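Colicin B (Escherichia coli, PDB 1RH1) kills Escherichia coli and closely related bacteria as a channel-forming toxin that depolarises the cytoplasmic membrane and dissipates cellular energy. Local coordinates at residues G95-K98 with A102-V105; V123-L128 with L141-Q146; S156-P159 with N164-V167. One frame throughout, in Å; residues are numbered along the deposited sequence.

Contact 1: residues G95-K98 with A102-V105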
ATOM      1  N   GLY A  95     -23.770 -27.393  -9.817  1.00  5.74           N
ATOM      2  CA  GLY A  95     -24.573 -26.616  -8.886  1.00  5.27           C
ATOM      3  C   GLY A  95     -24.469 -25.106  -8.940  1.00  9.32           C
ATOM      4  O   GLY A  95     -23.671 -24.503  -9.663  1.00 10.61           O
ATOM      5  N   ASN A  96     -25.322 -24.511  -8.101  1.00  9.51           N
ATOM      6  CA  ASN A  96     -25.471 -23.060  -8.036  1.00 10.15           C
ATOM      7  C   ASN A  96     -24.408 -22.409  -7.164  1.00 10.54           C
ATOM      8  O   ASN A  96     -24.358 -22.590  -5.941  1.00 12.52           O
ATOM      9  CB  ASN A  96     -26.851 -22.700  -7.488  1.00  8.63           C
ATOM     10  CG  ASN A  96     -28.007 -23.552  -8.017  1.00 13.01           C
ATOM     11  OD1 ASN A  96     -28.041 -24.025  -9.159  1.00 14.26           O
ATOM     12  ND2 ASN A  96     -28.992 -23.779  -7.151  1.00 11.59           N
ATOM     13  N   GLU A  97     -23.508 -21.683  -7.816  1.00  7.99           N
ATOM     14  CA  GLU A  97     -22.479 -20.974  -7.089  1.00 12.79           C
ATOM     15  C   GLU A  97     -22.652 -19.473  -7.183  1.00 15.52           C
ATOM     16  O   GLU A  97     -23.252 -19.012  -8.163  1.00 19.36           O
ATOM     17  CB  GLU A  97     -21.129 -21.410  -7.627  1.00 13.59           C
ATOM     18  CG  GLU A  97     -20.958 -21.563  -9.132  1.00 16.10           C
ATOM     19  CD  GLU A  97     -20.704 -20.266  -9.875  1.00 15.87           C
ATOM     20  OE1 GLU A  97     -19.598 -19.728  -9.775  1.00 14.78           O
ATOM     21  OE2 GLU A  97     -21.620 -19.817 -10.562  1.00 17.30           O
ATOM     22  N   LYS A  98     -22.169 -18.685  -6.202  1.00 13.64           N
ATOM     23  CA  LYS A  98     -22.401 -17.242  -6.231  1.00 13.33           C
ATOM     24  C   LYS A  98     -21.228 -16.353  -6.662  1.00  9.99           C
ATOM     25  O   LYS A  98     -21.388 -15.126  -6.788  1.00  8.80           O
ATOM     26  CB  LYS A  98     -22.925 -16.853  -4.836  1.00 14.46           C
ATOM     27  CG  LYS A  98     -23.653 -15.492  -4.695  1.00 17.81           C
ATOM     28  CD  LYS A  98     -24.863 -15.295  -5.627  1.00 25.67           C
ATOM     29  CE  LYS A  98     -26.058 -16.254  -5.458  1.00 29.54           C
ATOM     30  NZ  LYS A  98     -27.027 -16.104  -6.540  1.00 27.70           N
ATOM     31  N   ALA A 102     -20.732 -12.179  -8.380  1.00  3.58           N
ATOM     32  CA  ALA A 102     -19.867 -11.185  -7.771  1.00  2.00           C
ATOM     33  C   ALA A 102     -18.740 -10.777  -8.709  1.00  3.11           C
ATOM     34  O   ALA A 102     -18.252  -9.653  -8.655  1.00  5.16           O
ATOM     35  CB  ALA A 102     -19.232 -11.739  -6.523  1.00  2.00           C
ATOM     36  N   ARG A 103     -18.303 -11.671  -9.601  1.00  2.58           N
ATOM     37  CA  ARG A 103     -17.222 -11.393 -10.515  1.00  2.00           C
ATOM     38  C   ARG A 103     -17.721 -10.439 -11.561  1.00  3.14           C
ATOM     39  O   ARG A 103     -17.010  -9.502 -11.917  1.00  3.83           O
ATOM     40  CB  ARG A 103     -16.783 -12.666 -11.136  1.00  2.00           C
ATOM     41  CG  ARG A 103     -15.623 -12.535 -12.104  1.00  2.00           C
ATOM     42  CD  ARG A 103     -14.961 -13.894 -12.346  1.00  2.00           C
ATOM     43  NE  ARG A 103     -15.915 -14.990 -12.458  1.00  6.00           N
ATOM     44  CZ  ARG A 103     -15.827 -16.106 -11.715  1.00  9.64           C
ATOM     45  NH1 ARG A 103     -14.856 -16.321 -10.807  1.00  2.90           N
ATOM     46  NH2 ARG A 103     -16.766 -17.034 -11.891  1.00 12.80           N
ATOM     47  N   THR A 104     -18.964 -10.648 -12.012  1.00  2.00           N
ATOM     48  CA  THR A 104     -19.574  -9.765 -12.987  1.00  2.00           C
ATOM     49  C   THR A 104     -19.652  -8.358 -12.444  1.00  3.73           C
ATOM     50  O   THR A 104     -19.309  -7.452 -13.186  1.00  6.21           O
ATOM     51  CB  THR A 104     -20.949 -10.239 -13.329  1.00  2.00           C
ATOM     52  OG1 THR A 104     -20.803 -11.495 -13.948  1.00  2.00           O
ATOM     53  CG2 THR A 104     -21.645  -9.327 -14.277  1.00  3.39           C
ATOM     54  N   VAL A 105     -20.043  -8.126 -11.188  1.00  3.51           N
ATOM     55  CA  VAL A 105     -20.049  -6.788 -10.613  1.00  2.00           C
ATOM     56  C   VAL A 105     -18.627  -6.264 -10.467  1.00  3.37           C
ATOM     57  O   VAL A 105     -18.393  -5.079 -10.712  1.00  2.00           O
ATOM     58  CB  VAL A 105     -20.755  -6.835  -9.257  1.00  2.00           C
ATOM     59  CG1 VAL A 105     -20.694  -5.517  -8.520  1.00  2.00           C
ATOM     60  CG2 VAL A 105     -22.206  -7.179  -9.525  1.00  2.00           C
TER
HETATM   61  O   HOH W   1     -16.630 -19.598  -9.898  1.00 22.12           O
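Glu97 is curled, with its CG set between the backbone N and the carbonyl carbon (chi1 42°) and the next two torsions bent as well. This turns the carboxylate back toward the start of helix 99-110. Arg103 comes to meet it on a longer arm. Its CG lies opposite the backbone N (chi1 -179°), the next bond is also extended, and the chain then bends just before the guanidinium. The two charged groups do not form a salt bridge, because Glu97 OE1 stays 4.4 Å from Arg103 NH2. Glu97 OE1 approaches the guanidinium obliquely. A water bridges them. It donates to Glu97 OE1 at 3.0 Å and accepts from Arg103 NH2 at 3.3 Å, sitting at the edge of the guanidinium and in its plane. Glu97 OE1 also takes a weak hydrogen bond from the backbone N of Ser100, so this side chain caps a backbone N at the start of the helix, though weakly.

The second link is made by the backbone. Ala102 N gives a weak hydrogen bond to Lys98 O, long at 3.4 Å but nearly straight, with an angle of 167° at the hydrogen. It spans four residues, as in the opening turn of an alpha helix. The methyl of Ala102 lies 4.0 Å (CB) from Lys98 O and also packs on Val123, Phe125 and Ile184. The Lys98 side chain starts out away from the helix segment and touches Ser249 and Thr251.

The contact is therefore mostly polar, with weak or water-mediated bonds. The carboxylate of Glu97 lies near the amino end of the helix and near Arg103. Both would probably favour its ionised form.

Contact 2: residues V123-L128 with L141-Q146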
ATOM      1  N   VAL A 123     -16.021  -7.415  -4.281  1.00  2.00           N
ATOM      2  CA  VAL A 123     -17.453  -7.582  -4.274  1.00  2.00           C
ATOM      3  C   VAL A 123     -17.828  -8.865  -3.506  1.00  2.91           C
ATOM      4  O   VAL A 123     -17.365  -9.950  -3.830  1.00  5.65           O
ATOM      5  CB  VAL A 123     -17.976  -7.641  -5.732  1.00  3.32           C
ATOM      6  CG1 VAL A 123     -19.499  -7.747  -5.679  1.00  6.80           C
ATOM      7  CG2 VAL A 123     -17.663  -6.370  -6.532  1.00  5.85           C
ATOM      8  N   SER A 124     -18.671  -8.823  -2.470  1.00  2.65           N
ATOM      9  CA  SER A 124     -19.062 -10.002  -1.698  1.00  4.23           C
ATOM     10  C   SER A 124     -19.906 -11.057  -2.407  1.00  3.02           C
ATOM     11  O   SER A 124     -20.763 -10.684  -3.199  1.00  2.00           O
ATOM     12  CB  SER A 124     -19.834  -9.566  -0.449  1.00  5.12           C
ATOM     13  OG  SER A 124     -21.026  -8.872  -0.797  1.00  6.54           O
ATOM     14  N   PHE A 125     -19.697 -12.355  -2.127  1.00  2.00           N
ATOM     15  CA  PHE A 125     -20.558 -13.393  -2.657  1.00  3.16           C
ATOM     16  C   PHE A 125     -21.280 -14.229  -1.566  1.00  6.32           C
ATOM     17  O   PHE A 125     -22.261 -14.944  -1.813  1.00  2.55           O
ATOM     18  CB  PHE A 125     -19.707 -14.252  -3.615  1.00  2.00           C
ATOM     19  CG  PHE A 125     -18.524 -15.049  -3.099  1.00  2.00           C
ATOM     20  CD1 PHE A 125     -18.716 -16.341  -2.613  1.00  2.34           C
ATOM     21  CD2 PHE A 125     -17.252 -14.491  -3.101  1.00  2.00           C
ATOM     22  CE1 PHE A 125     -17.638 -17.062  -2.125  1.00  2.00           C
ATOM     23  CE2 PHE A 125     -16.185 -15.221  -2.609  1.00  2.00           C
ATOM     24  CZ  PHE A 125     -16.383 -16.500  -2.121  1.00  2.00           C
ATOM     25  N   ALA A 126     -20.846 -14.108  -0.298  1.00  7.47           N
ATOM     26  CA  ALA A 126     -21.493 -14.725   0.866  1.00  2.00           C
ATOM     27  C   ALA A 126     -21.176 -13.919   2.102  1.00  3.11           C
ATOM     28  O   ALA A 126     -20.063 -13.413   2.248  1.00  2.11           O
ATOM     29  CB  ALA A 126     -20.995 -16.102   1.169  1.00  2.00           C
ATOM     30  N   ARG A 127     -22.207 -13.804   2.954  1.00  4.90           N
ATOM     31  CA  ARG A 127     -22.219 -13.088   4.237  1.00  2.46           C
ATOM     32  C   ARG A 127     -22.175 -14.078   5.384  1.00  2.00           C
ATOM     33  O   ARG A 127     -22.924 -15.047   5.400  1.00  2.00           O
ATOM     34  CB  ARG A 127     -23.490 -12.258   4.381  1.00  2.00           C
ATOM     35  CG  ARG A 127     -23.565 -11.381   5.631  1.00  2.59           C
ATOM     36  CD  ARG A 127     -24.824 -10.533   5.680  1.00  2.00           C
ATOM     37  NE  ARG A 127     -26.004 -11.383   5.636  1.00  8.53           N
ATOM     38  CZ  ARG A 127     -26.690 -11.734   6.734  1.00 11.39           C
ATOM     39  NH1 ARG A 127     -26.330 -11.301   7.944  1.00 14.58           N
ATOM     40  NH2 ARG A 127     -27.706 -12.598   6.641  1.00 14.58           N
ATOM     41  N   LEU A 128     -21.302 -13.829   6.353  1.00  2.00           N
ATOM     42  CA  LEU A 128     -21.111 -14.706   7.496  1.00  2.16           C
ATOM     43  C   LEU A 128     -21.633 -14.307   8.891  1.00  3.95           C
ATOM     44  O   LEU A 128     -21.315 -13.266   9.493  1.00  4.64           O
ATOM     45  CB  LEU A 128     -19.620 -14.992   7.570  1.00  2.00           C
ATOM     46  CG  LEU A 128     -19.020 -16.146   6.799  1.00  2.00           C
ATOM     47  CD1 LEU A 128     -19.425 -16.202   5.343  1.00  2.00           C
ATOM     48  CD2 LEU A 128     -17.554 -15.971   6.931  1.00  2.00           C
ATOM     49  N   LEU A 141     -13.951 -22.426   6.492  1.00  2.00           N
ATOM     50  CA  LEU A 141     -14.752 -22.304   5.277  1.00  2.00           C
ATOM     51  C   LEU A 141     -13.859 -22.362   4.061  1.00  2.12           C
ATOM     52  O   LEU A 141     -12.978 -21.524   3.893  1.00  3.08           O
ATOM     53  CB  LEU A 141     -15.485 -20.988   5.249  1.00  2.00           C
ATOM     54  CG  LEU A 141     -16.501 -20.769   6.332  1.00  2.00           C
ATOM     55  CD1 LEU A 141     -16.951 -19.362   6.275  1.00  2.00           C
ATOM     56  CD2 LEU A 141     -17.709 -21.655   6.133  1.00  4.61           C
ATOM     57  N   MET A 142     -14.044 -23.347   3.202  1.00  2.00           N
ATOM     58  CA  MET A 142     -13.190 -23.457   2.052  1.00  2.00           C
ATOM     59  C   MET A 142     -13.986 -23.217   0.793  1.00  2.00           C
ATOM     60  O   MET A 142     -15.140 -23.614   0.672  1.00  2.00           O
ATOM     61  CB  MET A 142     -12.545 -24.838   2.028  1.00  2.44           C
ATOM     62  CG  MET A 142     -11.529 -25.051   3.134  1.00  2.53           C
ATOM     63  SD  MET A 142     -10.710 -26.657   3.180  1.00  2.00           S
ATOM     64  CE  MET A 142      -9.642 -26.244   4.508  1.00  2.00           C
ATOM     65  N   VAL A 143     -13.338 -22.522  -0.146  1.00  4.77           N
ATOM     66  CA  VAL A 143     -13.901 -22.187  -1.456  1.00  5.96           C
ATOM     67  C   VAL A 143     -12.892 -22.615  -2.488  1.00  6.11           C
ATOM     68  O   VAL A 143     -11.683 -22.477  -2.322  1.00  7.45           O
ATOM     69  CB  VAL A 143     -14.112 -20.691  -1.748  1.00  5.26           C
ATOM     70  CG1 VAL A 143     -15.405 -20.569  -2.526  1.00  4.34           C
ATOM     71  CG2 VAL A 143     -14.145 -19.845  -0.482  1.00 12.85           C
ATOM     72  N   THR A 144     -13.406 -23.087  -3.603  1.00  7.41           N
ATOM     73  CA  THR A 144     -12.562 -23.626  -4.639  1.00  7.79           C
ATOM     74  C   THR A 144     -12.814 -22.957  -5.966  1.00  5.72           C
ATOM     75  O   THR A 144     -13.900 -22.440  -6.225  1.00  8.64           O
ATOM     76  CB  THR A 144     -12.863 -25.138  -4.550  1.00 10.64           C
ATOM     77  OG1 THR A 144     -11.718 -25.560  -3.826  1.00 13.28           O
ATOM     78  CG2 THR A 144     -13.050 -25.955  -5.808  1.00  9.05           C
ATOM     79  N   GLN A 145     -11.758 -22.899  -6.776  1.00  4.89           N
ATOM     80  CA  GLN A 145     -11.811 -22.388  -8.140  1.00  2.91           C
ATOM     81  C   GLN A 145     -10.839 -23.103  -9.072  1.00  4.10           C
ATOM     82  O   GLN A 145      -9.680 -23.333  -8.719  1.00  3.92           O
ATOM     83  CB  GLN A 145     -11.437 -20.935  -8.224  1.00  4.26           C
ATOM     84  CG  GLN A 145     -12.343 -19.882  -7.662  1.00  6.15           C
ATOM     85  CD  GLN A 145     -13.501 -19.536  -8.560  1.00  7.04           C
ATOM     86  OE1 GLN A 145     -14.477 -20.267  -8.625  1.00  9.61           O
ATOM     87  NE2 GLN A 145     -13.424 -18.404  -9.250  1.00  9.60           N
ATOM     88  N   GLN A 146     -11.266 -23.443 -10.290  1.00  2.00           N
ATOM     89  CA  GLN A 146     -10.369 -23.969 -11.315  1.00  6.34           C
ATOM     90  C   GLN A 146      -9.238 -22.975 -11.646  1.00  3.65           C
ATOM     91  O   GLN A 146      -9.465 -21.766 -11.523  1.00  3.09           O
ATOM     92  CB  GLN A 146     -11.180 -24.256 -12.556  1.00  6.57           C
ATOM     93  CG  GLN A 146     -12.126 -25.431 -12.408  1.00 10.33           C
ATOM     94  CD  GLN A 146     -13.198 -25.440 -13.486  1.00 15.20           C
ATOM     95  OE1 GLN A 146     -13.399 -26.405 -14.228  1.00 14.72           O
ATOM     96  NE2 GLN A 146     -13.937 -24.330 -13.566  1.00 22.94           N
TER
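A classic beta bulge puts Phe125 and Ala126 together opposite Met182, where strand 121-128 turns a corner. From this bend Phe125 reaches Val143 of strand 139-146. The two strands belong to different sheets. Strand 121-128 pairs with 179-186 in an antiparallel sheet, and 139-146 lies in the large mixed sheet.

CG, the first ring atom of Phe125, sits between the backbone N and the carbonyl carbon (chi1 64°). The ring atom CE1 of Phe125 meets CG1 of Val143 at 4.2 Å. The two side chains come from opposite directions, and the methyl approaches the ring obliquely.

Three residues on, Leu128 and Leu141 meet tip to tip, and this is the closer pair. One methyl of Leu141 does all the touching. Its CD1 lies 3.5 Å from CD2 of Leu128 and 3.9 Å from CG of Leu128. CD1 of Leu128 is a little further off. Leu141 and Leu128 both pack on Val247 too, and Phe125 also touches Ile69 and Val99.

No hydrogen bond joins the two segments. The nearest CA atoms, those of Leu128 and Leu141, are 10.2 Å apart, too far for strand pairing. All four touching residues are buried. Such apolar side chains meeting between separately bonded strands are typical of the hydrophobic layer between two packed beta sheets.

Contact 3: residues S156-P159 with N164-V167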
ATOM      1  N   SER A 156       0.571 -25.674 -17.171  1.00 10.56           N
ATOM      2  CA  SER A 156       1.841 -26.069 -17.779  1.00 11.09           C
ATOM      3  C   SER A 156       2.947 -25.034 -17.610  1.00 12.21           C
ATOM      4  O   SER A 156       4.113 -25.368 -17.817  1.00 14.51           O
ATOM      5  CB  SER A 156       1.642 -26.311 -19.271  1.00 16.84           C
ATOM      6  OG  SER A 156       0.409 -26.992 -19.533  1.00 26.47           O
ATOM      7  N   GLN A 157       2.606 -23.782 -17.257  1.00 10.33           N
ATOM      8  CA  GLN A 157       3.563 -22.723 -16.994  1.00  7.65           C
ATOM      9  C   GLN A 157       3.579 -22.192 -15.567  1.00  6.32           C
ATOM     10  O   GLN A 157       4.251 -21.195 -15.264  1.00  2.41           O
ATOM     11  CB  GLN A 157       3.290 -21.603 -17.928  1.00 11.15           C
ATOM     12  CG  GLN A 157       3.914 -21.854 -19.278  1.00 19.83           C
ATOM     13  CD  GLN A 157       3.384 -20.864 -20.297  1.00 24.00           C
ATOM     14  OE1 GLN A 157       3.457 -19.637 -20.142  1.00 26.44           O
ATOM     15  NE2 GLN A 157       2.801 -21.435 -21.355  1.00 27.87           N
ATOM     16  N   LEU A 158       2.842 -22.859 -14.664  1.00  5.55           N
ATOM     17  CA  LEU A 158       2.887 -22.556 -13.235  1.00  5.91           C
ATOM     18  C   LEU A 158       4.305 -22.616 -12.688  1.00  7.31           C
ATOM     19  O   LEU A 158       5.097 -23.425 -13.177  1.00 11.03           O
ATOM     20  CB  LEU A 158       2.083 -23.547 -12.438  1.00  2.00           C
ATOM     21  CG  LEU A 158       0.603 -23.454 -12.553  1.00  2.78           C
ATOM     22  CD1 LEU A 158       0.022 -24.616 -11.790  1.00  2.00           C
ATOM     23  CD2 LEU A 158       0.119 -22.101 -12.052  1.00  2.00           C
ATOM     24  N   PRO A 159       4.711 -21.837 -11.688  1.00  6.66           N
ATOM     25  CA  PRO A 159       6.008 -21.991 -11.046  1.00  7.15           C
ATOM     26  C   PRO A 159       6.154 -23.325 -10.289  1.00 10.17           C
ATOM     27  O   PRO A 159       5.197 -24.071 -10.062  1.00  9.50           O
ATOM     28  CB  PRO A 159       6.097 -20.801 -10.141  1.00  3.10           C
ATOM     29  CG  PRO A 159       4.911 -19.924 -10.449  1.00  5.38           C
ATOM     30  CD  PRO A 159       3.881 -20.904 -10.950  1.00  5.06           C
ATOM     31  N   ASN A 164       5.303 -17.830  -5.743  1.00  8.08           N
ATOM     32  CA  ASN A 164       4.043 -17.169  -6.006  1.00  8.62           C
ATOM     33  C   ASN A 164       3.768 -17.044  -7.486  1.00  9.67           C
ATOM     34  O   ASN A 164       4.648 -16.690  -8.271  1.00 13.80           O
ATOM     35  CB  ASN A 164       4.045 -15.791  -5.383  1.00 10.79           C
ATOM     36  CG  ASN A 164       4.139 -15.754  -3.857  1.00 14.37           C
ATOM     37  OD1 ASN A 164       4.562 -14.751  -3.289  1.00 18.25           O
ATOM     38  ND2 ASN A 164       3.781 -16.780  -3.095  1.00 12.02           N
ATOM     39  N   VAL A 165       2.549 -17.399  -7.874  1.00  6.90           N
ATOM     40  CA  VAL A 165       2.114 -17.247  -9.244  1.00  4.88           C
ATOM     41  C   VAL A 165       1.253 -15.988  -9.384  1.00  2.00           C
ATOM     42  O   VAL A 165       0.407 -15.689  -8.547  1.00  3.38           O
ATOM     43  CB  VAL A 165       1.363 -18.542  -9.641  1.00  4.75           C
ATOM     44  CG1 VAL A 165       0.154 -18.810  -8.775  1.00  2.00           C
ATOM     45  CG2 VAL A 165       0.899 -18.399 -11.077  1.00  7.63           C
ATOM     46  N   PRO A 166       1.466 -15.177 -10.416  1.00  2.00           N
ATOM     47  CA  PRO A 166       0.608 -14.057 -10.773  1.00  2.00           C
ATOM     48  C   PRO A 166      -0.852 -14.413 -10.874  1.00  2.00           C
ATOM     49  O   PRO A 166      -1.145 -15.353 -11.591  1.00  2.00           O
ATOM     50  CB  PRO A 166       1.199 -13.608 -12.050  1.00  2.00           C
ATOM     51  CG  PRO A 166       2.666 -13.781 -11.793  1.00  2.00           C
ATOM     52  CD  PRO A 166       2.721 -15.135 -11.156  1.00  2.93           C
ATOM     53  N   VAL A 167      -1.784 -13.774 -10.160  1.00  2.00           N
ATOM     54  CA  VAL A 167      -3.220 -14.080 -10.288  1.00  2.98           C
ATOM     55  C   VAL A 167      -4.062 -12.875 -10.705  1.00  2.00           C
ATOM     56  O   VAL A 167      -3.599 -11.727 -10.569  1.00  5.15           O
ATOM     57  CB  VAL A 167      -3.842 -14.634  -8.958  1.00  2.43           C
ATOM     58  CG1 VAL A 167      -3.323 -16.020  -8.670  1.00  2.00           C
ATOM     59  CG2 VAL A 167      -3.488 -13.745  -7.791  1.00  2.00           C
TER
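Pro166 O accepts a hydrogen bond from Thr151 OG1, one residue past the place where Val165 packs against Pro159 and Leu158. A weaker bond from Thr191 OG1 reaches Val165 O. Both come from outside the two segments, and between the segments themselves there is no hydrogen bond.

What joins them is apolar. The Pro159 ring meets the branch point of Val165, and the two side chains cross at about a right angle. The CD atom of Pro159 comes to 3.7 Å from CB of Val165, and Pro159 CG follows at 3.9 Å from the same CB. Pro159 CG also sits 3.9 Å from the backbone O of Asn164, so it touches the carbonyl oxygen just before the valine.

Only the Leu158-Pro159 end of segment 156-159 comes up against strand 163-167. Ser156 and Gln157 end a short 3-10 segment, and the chain then leads into Leu158 and Pro159. Strand 163-167 is joined to the antiparallel neighbour 189-201 in the mixed sheet, through backbone bonds between Val165 and Val192 and between Val167 and Met190.

CG2 is the methyl of Val165 that faces the loop. It is placed opposite the backbone N, while CG1 takes the place between N and the carbonyl carbon (chi1 60°). CG2 of Val165 touches Pro159 CD at 3.9 Å. It also receives CD2 of Leu158 at 3.9 Å, and the leucine comes in at a slant. The Asn164 side chain starts out away from the loop and packs on Thr191 and Pro193.

How the contacts relate
Contacts 1 and 2 are neighbours, with centres 9 Å apart, and they touch. Helix 99-110 of contact 1 lies against strand 121-128 of contact 2, through pairs such as Val105 with Val123. Contact 3 stands apart, about 22 Å from contact 2 between centres, yet strands 139-146 and 163-167 both belong to the mixed sheet. Contact 2 is fully buried and purely apolar. Contacts 1 and 3 are only partly buried. Contact 1, at a helix start, relies on charge, water and weak backbone bonding. Contact 3, where a loop meets a strand, is apolar like contact 2 but uses a proline ring.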